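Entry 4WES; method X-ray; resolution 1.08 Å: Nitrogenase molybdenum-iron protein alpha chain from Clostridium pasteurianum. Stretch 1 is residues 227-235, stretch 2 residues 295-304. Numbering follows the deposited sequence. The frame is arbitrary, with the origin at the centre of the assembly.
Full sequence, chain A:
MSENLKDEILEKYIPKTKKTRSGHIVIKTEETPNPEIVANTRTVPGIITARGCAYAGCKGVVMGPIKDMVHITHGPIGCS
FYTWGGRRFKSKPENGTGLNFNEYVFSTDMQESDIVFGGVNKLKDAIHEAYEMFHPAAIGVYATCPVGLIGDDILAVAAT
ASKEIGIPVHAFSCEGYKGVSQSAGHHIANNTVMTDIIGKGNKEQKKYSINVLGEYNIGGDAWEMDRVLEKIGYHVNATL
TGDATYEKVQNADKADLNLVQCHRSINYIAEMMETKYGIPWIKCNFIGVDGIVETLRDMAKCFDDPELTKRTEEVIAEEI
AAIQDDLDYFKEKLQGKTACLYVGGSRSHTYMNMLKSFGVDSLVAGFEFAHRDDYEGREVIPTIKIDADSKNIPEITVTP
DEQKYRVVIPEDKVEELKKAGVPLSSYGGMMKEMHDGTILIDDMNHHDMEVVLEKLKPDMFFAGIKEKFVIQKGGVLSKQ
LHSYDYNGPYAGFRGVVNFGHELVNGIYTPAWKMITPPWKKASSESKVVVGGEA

Stretch 1, residues 227-235: RVLEKIGYH
Stretch 2 295-304: TLRDMAKCFD

The most distinctive feature of this contact is a methionine methyl seated on a tyrosine face: M299 CE lies 3.7 Å from the centroid of the Y234 ring, 12° off its normal, illustrating how a flexible thioether can fill the space above an aromatic plane. No direct hydrogen bond joins the stretches; packing dominates, burying 310 Å² in total.

Helical segments 227-232 and 295-303, both continuing helices begun earlier in the chain, run in broadly the same direction, crossing at -37° with axes 12.3 Å apart at closest approach. Side chains of both fill the space between. CA-to-CB points toward the other stretch at V228, I232, Y234, M299 and F303, but sideways at L229 and L296, whose ends come nearer. L229 and L296 are in register (CA to CA 8.3 Å), as are Y234 and M299 (CA to CA 9.9 Å). Both leucines are m,t, and L229 CD2 meets L296 CD2 at 3.7 Å and M299 CE at 3.8 Å. I232 (m,t) brings CD1 to 3.8 Å from L296 CD2, while V228 (t) places CG1 4.1 Å from L296 CD1; branched apolar side chains suit this buried space.

At G233 the first helix ends with phi/psi 125/5, where a CB would jam against the preceding carbonyl. Y234 follows, extended at -72/154, chi1 m and chi2 -75°, covering M299 (m,t,p). Y234 CE1 lies 3.7 Å from F303 CE1 (chi1 -80°, chi2 91°), the ring planes inclined at 59°. A water whose O is 2.7 Å from Y234 OH donates to L296 O at 2.8 Å, giving the buried phenol a polar link to the second helix.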

ATOM      1  N   ARG A 227      36.130  -7.249  -7.597  1.00 10.45           N
ATOM      2  CA  ARG A 227      36.460  -5.835  -7.793  1.00 10.13           C
ATOM      3  C   ARG A 227      37.873  -5.550  -7.297  1.00 11.34           C
ATOM      4  O   ARG A 227      38.677  -4.890  -7.990  1.00 12.58           O
ATOM      5  CB  ARG A 227      35.446  -4.983  -7.013  1.00 12.38           C
ATOM      6  CG  ARG A 227      35.647  -3.488  -7.166  1.00 11.98           C
ATOM      7  CD  ARG A 227      34.680  -2.689  -6.329  1.00 12.21           C
ATOM      8  NE  ARG A 227      34.898  -2.847  -4.905  1.00 11.98           N
ATOM      9  CZ  ARG A 227      35.865  -2.259  -4.202  1.00 11.97           C
ATOM     10  NH1 ARG A 227      36.698  -1.408  -4.796  1.00 13.07           N
ATOM     11  NH2 ARG A 227      36.035  -2.534  -2.920  1.00 12.00           N
ATOM     12  N   VAL A 228      38.173  -6.031  -6.096  1.00 11.41           N
ATOM     13  CA  VAL A 228      39.483  -5.785  -5.490  1.00 12.73           C
ATOM     14  C   VAL A 228      40.581  -6.586  -6.168  1.00 11.81           C
ATOM     15  O   VAL A 228      41.667  -6.068  -6.435  1.00 12.50           O
ATOM     16  CB  VAL A 228      39.454  -6.027  -3.957  1.00 17.03           C
ATOM     17  CG1 VAL A 228      40.803  -5.915  -3.335  1.00 21.43           C
ATOM     18  CG2 VAL A 228      38.549  -4.984  -3.357  1.00 28.41           C
ATOM     19  N   LEU A 229      40.315  -7.850  -6.479  1.00 11.44           N
ATOM     20  CA  LEU A 229      41.324  -8.688  -7.133  1.00 11.01           C
ATOM     21  C   LEU A 229      41.689  -8.113  -8.492  1.00 11.53           C
ATOM     22  O   LEU A 229      42.881  -8.082  -8.866  1.00 12.18           O
ATOM     23  CB  LEU A 229      40.800 -10.122  -7.273  1.00 11.08           C
ATOM     24  CG  LEU A 229      40.643 -10.879  -5.960  1.00 11.56           C
ATOM     25  CD1 LEU A 229      39.913 -12.200  -6.171  1.00 15.72           C
ATOM     26  CD2 LEU A 229      41.977 -11.081  -5.289  1.00 14.13           C
ATOM     27  N   GLU A 230      40.689  -7.676  -9.248  1.00 11.77           N
ATOM     28  CA  GLU A 230      40.958  -7.119 -10.566  1.00 12.94           C
ATOM     29  C   GLU A 230      41.698  -5.772 -10.465  1.00 12.61           C
ATOM     30  O   GLU A 230      42.558  -5.483 -11.333  1.00 14.31           O
ATOM     31  CB  GLU A 230      39.639  -7.004 -11.351  1.00 13.57           C
ATOM     32  CG  GLU A 230      39.142  -8.398 -11.727  1.00 15.27           C
ATOM     33  CD  GLU A 230      37.730  -8.488 -12.296  1.00 18.17           C
ATOM     34  OE1 GLU A 230      37.405  -9.593 -12.811  1.00 22.02           O
ATOM     35  OE2 GLU A 230      36.942  -7.507 -12.289  1.00 23.75           O
ATOM     36  N   LYS A 231      41.423  -4.967  -9.441  1.00 13.15           N
ATOM     37  CA  LYS A 231      42.180  -3.728  -9.236  1.00 14.78           C
ATOM     38  C   LYS A 231      43.677  -4.001  -9.014  1.00 13.68           C
ATOM     39  O   LYS A 231      44.527  -3.244  -9.495  1.00 15.62           O
ATOM     40  CB  LYS A 231      41.666  -2.956  -8.003  1.00 16.83           C
ATOM     41  CG  LYS A 231      40.512  -2.023  -8.199  1.00 23.70           C
ATOM     42  CD  LYS A 231      40.078  -1.434  -6.855  1.00 26.96           C
ATOM     43  CE  LYS A 231      41.042  -0.382  -6.384  1.00 24.06           C
ATOM     44  NZ  LYS A 231      40.395   0.464  -5.345  1.00 22.26           N
ATOM     45  N   ILE A 232      43.989  -5.086  -8.319  1.00 12.79           N
ATOM     46  CA  ILE A 232      45.380  -5.420  -8.062  1.00 13.28           C
ATOM     47  C   ILE A 232      46.050  -5.931  -9.347  1.00 14.60           C
ATOM     48  O   ILE A 232      47.274  -5.725  -9.555  1.00 16.59           O
ATOM     49  CB  ILE A 232      45.469  -6.440  -6.926  1.00 14.08           C
ATOM     50  CG1 ILE A 232      45.026  -5.773  -5.619  1.00 14.59           C
ATOM     51  CG2 ILE A 232      46.872  -6.984  -6.824  1.00 14.90           C
ATOM     52  CD1 ILE A 232      44.741  -6.740  -4.495  1.00 15.44           C
ATOM     53  N   GLY A 233      45.267  -6.599 -10.195  1.00 13.62           N
ATOM     54  CA  GLY A 233      45.790  -7.080 -11.476  1.00 15.38           C
ATOM     55  C   GLY A 233      45.609  -8.555 -11.738  1.00 13.70           C
ATOM     56  O   GLY A 233      46.094  -9.043 -12.769  1.00 15.84           O
ATOM     57  N   TYR A 234      44.931  -9.277 -10.867  1.00 12.69           N
ATOM     58  CA  TYR A 234      44.659 -10.681 -11.136  1.00 12.27           C
ATOM     59  C   TYR A 234      43.615 -10.848 -12.219  1.00 12.55           C
ATOM     60  O   TYR A 234      42.730  -9.987 -12.403  1.00 14.05           O
ATOM     61  CB  TYR A 234      44.161 -11.383  -9.868  1.00 12.24           C
ATOM     62  CG  TYR A 234      45.206 -11.428  -8.765  1.00 11.91           C
ATOM     63  CD1 TYR A 234      46.287 -12.315  -8.830  1.00 13.45           C
ATOM     64  CD2 TYR A 234      45.131 -10.575  -7.672  1.00 12.21           C
ATOM     65  CE1 TYR A 234      47.254 -12.360  -7.845  1.00 13.03           C
ATOM     66  CE2 TYR A 234      46.091 -10.605  -6.683  1.00 12.01           C
ATOM     67  CZ  TYR A 234      47.158 -11.484  -6.767  1.00 12.80           C
ATOM     68  OH  TYR A 234      48.111 -11.537  -5.791  1.00 14.33           O
ATOM     69  N   HIS A 235      43.672 -11.984 -12.899  1.00 12.09           N
ATOM     70  CA  HIS A 235      42.622 -12.414 -13.764  1.00 12.14           C
ATOM     71  C   HIS A 235      41.806 -13.430 -12.965  1.00 11.61           C
ATOM     72  O   HIS A 235      42.336 -14.476 -12.590  1.00 12.08           O
ATOM     73  CB  HIS A 235      43.171 -13.090 -15.028  1.00 15.45           C
ATOM     74  CG  HIS A 235      42.089 -13.661 -15.876  1.00 17.30           C
ATOM     75  ND1 HIS A 235      41.955 -15.014 -16.123  1.00 22.73           N
ATOM     76  CD2 HIS A 235      41.064 -13.057 -16.511  1.00 20.31           C
ATOM     77  CE1 HIS A 235      40.896 -15.217 -16.883  1.00 22.15           C
ATOM     78  NE2 HIS A 235      40.341 -14.046 -17.137  1.00 30.27           N
ATOM     79  N   THR A 295      44.711 -12.632   3.200  1.00 11.32           N
ATOM     80  CA  THR A 295      44.515 -13.371   1.955  1.00 11.08           C
ATOM     81  C   THR A 295      45.315 -12.716   0.820  1.00 11.92           C
ATOM     82  O   THR A 295      46.038 -13.394   0.078  1.00 12.15           O
ATOM     83  CB  THR A 295      43.027 -13.383   1.586  1.00 11.44           C
ATOM     84  OG1 THR A 295      42.277 -14.102   2.572  1.00 12.52           O
ATOM     85  CG2 THR A 295      42.822 -14.026   0.220  1.00 12.46           C
ATOM     86  N   LEU A 296      45.157 -11.419   0.644  1.00 11.04           N
ATOM     87  CA  LEU A 296      45.815 -10.720  -0.450  1.00 10.55           C
ATOM     88  C   LEU A 296      47.324 -10.809  -0.296  1.00 11.97           C
ATOM     89  O   LEU A 296      48.064 -10.948  -1.272  1.00 12.35           O
ATOM     90  CB  LEU A 296      45.358  -9.266  -0.513  1.00 12.11           C
ATOM     91  CG  LEU A 296      43.886  -9.052  -0.868  1.00 12.12           C
ATOM     92  CD1 LEU A 296      43.556  -7.564  -0.757  1.00 12.72           C
ATOM     93  CD2 LEU A 296      43.586  -9.557  -2.267  1.00 13.23           C
ATOM     94  N   ARG A 297      47.825 -10.691   0.928  1.00 11.70           N
ATOM     95  CA  ARG A 297      49.255 -10.800   1.163  1.00 12.61           C
ATOM     96  C   ARG A 297      49.773 -12.225   0.916  1.00 12.82           C
ATOM     97  O   ARG A 297      50.859 -12.406   0.365  1.00 14.23           O
ATOM     98  CB  ARG A 297      49.614 -10.280   2.553  1.00 13.43           C
ATOM     99  CG  ARG A 297      49.490  -8.759   2.633  1.00 13.44           C
ATOM    100  CD  ARG A 297      49.641  -8.224   4.029  1.00 14.66           C
ATOM    101  NE  ARG A 297      49.663  -6.785   3.962  1.00 15.68           N
ATOM    102  CZ  ARG A 297      49.507  -5.985   5.009  1.00 16.72           C
ATOM    103  NH1 ARG A 297      49.244  -6.495   6.205  1.00 18.01           N
ATOM    104  NH2 ARG A 297      49.584  -4.683   4.844  1.00 18.46           N
ATOM    105  N   ASP A 298      48.972 -13.228   1.241  1.00 12.90           N
ATOM    106  CA  ASP A 298      49.368 -14.613   0.944  1.00 13.18           C
ATOM    107  C   ASP A 298      49.441 -14.848  -0.565  1.00 13.20           C
ATOM    108  O   ASP A 298      50.344 -15.527  -1.068  1.00 13.87           O
ATOM    109  CB  ASP A 298      48.360 -15.590   1.546  1.00 13.99           C
ATOM    110  CG  ASP A 298      48.481 -15.760   3.060  1.00 14.84           C
ATOM    111  OD1 ASP A 298      49.530 -15.426   3.634  1.00 17.27           O
ATOM    112  OD2 ASP A 298      47.548 -16.340   3.634  1.00 16.13           O
ATOM    113  N   MET A 299      48.452 -14.312  -1.275  1.00 12.67           N
ATOM    114  CA  MET A 299      48.408 -14.457  -2.729  1.00 12.75           C
ATOM    115  C   MET A 299      49.647 -13.801  -3.336  1.00 13.35           C
ATOM    116  O   MET A 299      50.314 -14.375  -4.212  1.00 14.53           O
ATOM    117  CB  MET A 299      47.170 -13.790  -3.307  1.00 13.60           C
ATOM    118  CG  MET A 299      45.889 -14.491  -2.962  1.00 13.38           C
ATOM    119  SD  MET A 299      44.461 -13.571  -3.555  1.00 15.37           S
ATOM    120  CE  MET A 299      44.675 -13.810  -5.316  1.00 15.35           C
ATOM    121  N   ALA A 300      50.011 -12.606  -2.869  1.00 13.63           N
ATOM    122  CA  ALA A 300      51.163 -11.899  -3.409  1.00 14.40           C
ATOM    123  C   ALA A 300      52.448 -12.684  -3.131  1.00 14.39           C
ATOM    124  O   ALA A 300      53.338 -12.749  -3.971  1.00 16.30           O
ATOM    125  CB  ALA A 300      51.259 -10.504  -2.822  1.00 15.48           C
ATOM    126  N   LYS A 301      52.544 -13.316  -1.970  1.00 13.95           N
ATOM    127  CA  LYS A 301      53.696 -14.149  -1.672  1.00 15.42           C
ATOM    128  C   LYS A 301      53.816 -15.324  -2.648  1.00 15.74           C
ATOM    129  O   LYS A 301      54.913 -15.671  -3.083  1.00 16.56           O
ATOM    130  CB  LYS A 301      53.652 -14.658  -0.238  1.00 15.94           C
ATOM    131  CG  LYS A 301      53.962 -13.585   0.798  1.00 16.24           C
ATOM    132  CD  LYS A 301      53.673 -14.010   2.223  1.00 19.64           C
ATOM    133  CE  LYS A 301      53.831 -12.824   3.154  1.00 25.75           C
ATOM    134  NZ  LYS A 301      53.496 -13.174   4.545  1.00 29.20           N
ATOM    135  N   CYS A 302      52.678 -15.927  -2.993  1.00 15.20           N
ATOM    136  CA  CYS A 302      52.698 -17.055  -3.927  1.00 14.21           C
ATOM    137  C   CYS A 302      53.168 -16.642  -5.309  1.00 15.63           C
ATOM    138  O   CYS A 302      53.954 -17.365  -5.929  1.00 17.83           O
ATOM    139  CB  CYS A 302      51.312 -17.714  -4.011  1.00 14.86           C
ATOM    140  SG  CYS A 302      50.782 -18.601  -2.539  1.00 15.39           S
ATOM    141  N   PHE A 303      52.687 -15.514  -5.816  1.00 15.39           N
ATOM    142  CA  PHE A 303      53.053 -15.059  -7.151  1.00 15.60           C
ATOM    143  C   PHE A 303      54.458 -14.450  -7.203  1.00 16.32           C
ATOM    144  O   PHE A 303      55.145 -14.525  -8.240  1.00 19.33           O
ATOM    145  CB  PHE A 303      52.002 -14.107  -7.720  1.00 16.33           C
ATOM    146  CG  PHE A 303      50.806 -14.822  -8.283  1.00 14.97           C
ATOM    147  CD1 PHE A 303      49.715 -15.082  -7.497  1.00 14.80           C
ATOM    148  CD2 PHE A 303      50.775 -15.256  -9.583  1.00 16.28           C
ATOM    149  CE1 PHE A 303      48.630 -15.757  -8.008  1.00 15.52           C
ATOM    150  CE2 PHE A 303      49.699 -15.935 -10.105  1.00 16.47           C
ATOM    151  CZ  PHE A 303      48.595 -16.180  -9.317  1.00 15.08           C
ATOM    152  N   ASP A 304      54.892 -13.838  -6.103  1.00 17.79           N
ATOM    153  CA  ASP A 304      56.183 -13.160  -5.993  1.00 20.45           C
ATOM    154  C   ASP A 304      56.549 -12.340  -7.228  1.00 20.17           C
ATOM    155  O   ASP A 304      57.623 -12.472  -7.811  1.00 24.34           O
ATOM    156  CB  ASP A 304      57.250 -14.183  -5.656  1.00 23.70           C
ATOM    157  CG  ASP A 304      58.546 -13.548  -5.168  1.00 39.25           C
ATOM    158  OD1 ASP A 304      58.543 -12.382  -4.703  1.00 62.52           O
ATOM    159  OD2 ASP A 304      59.554 -14.262  -5.247  1.00 62.61           O
TER
HETATM  160  O   HOH W   1      47.493  -9.868  -3.767  1.00 13.69           O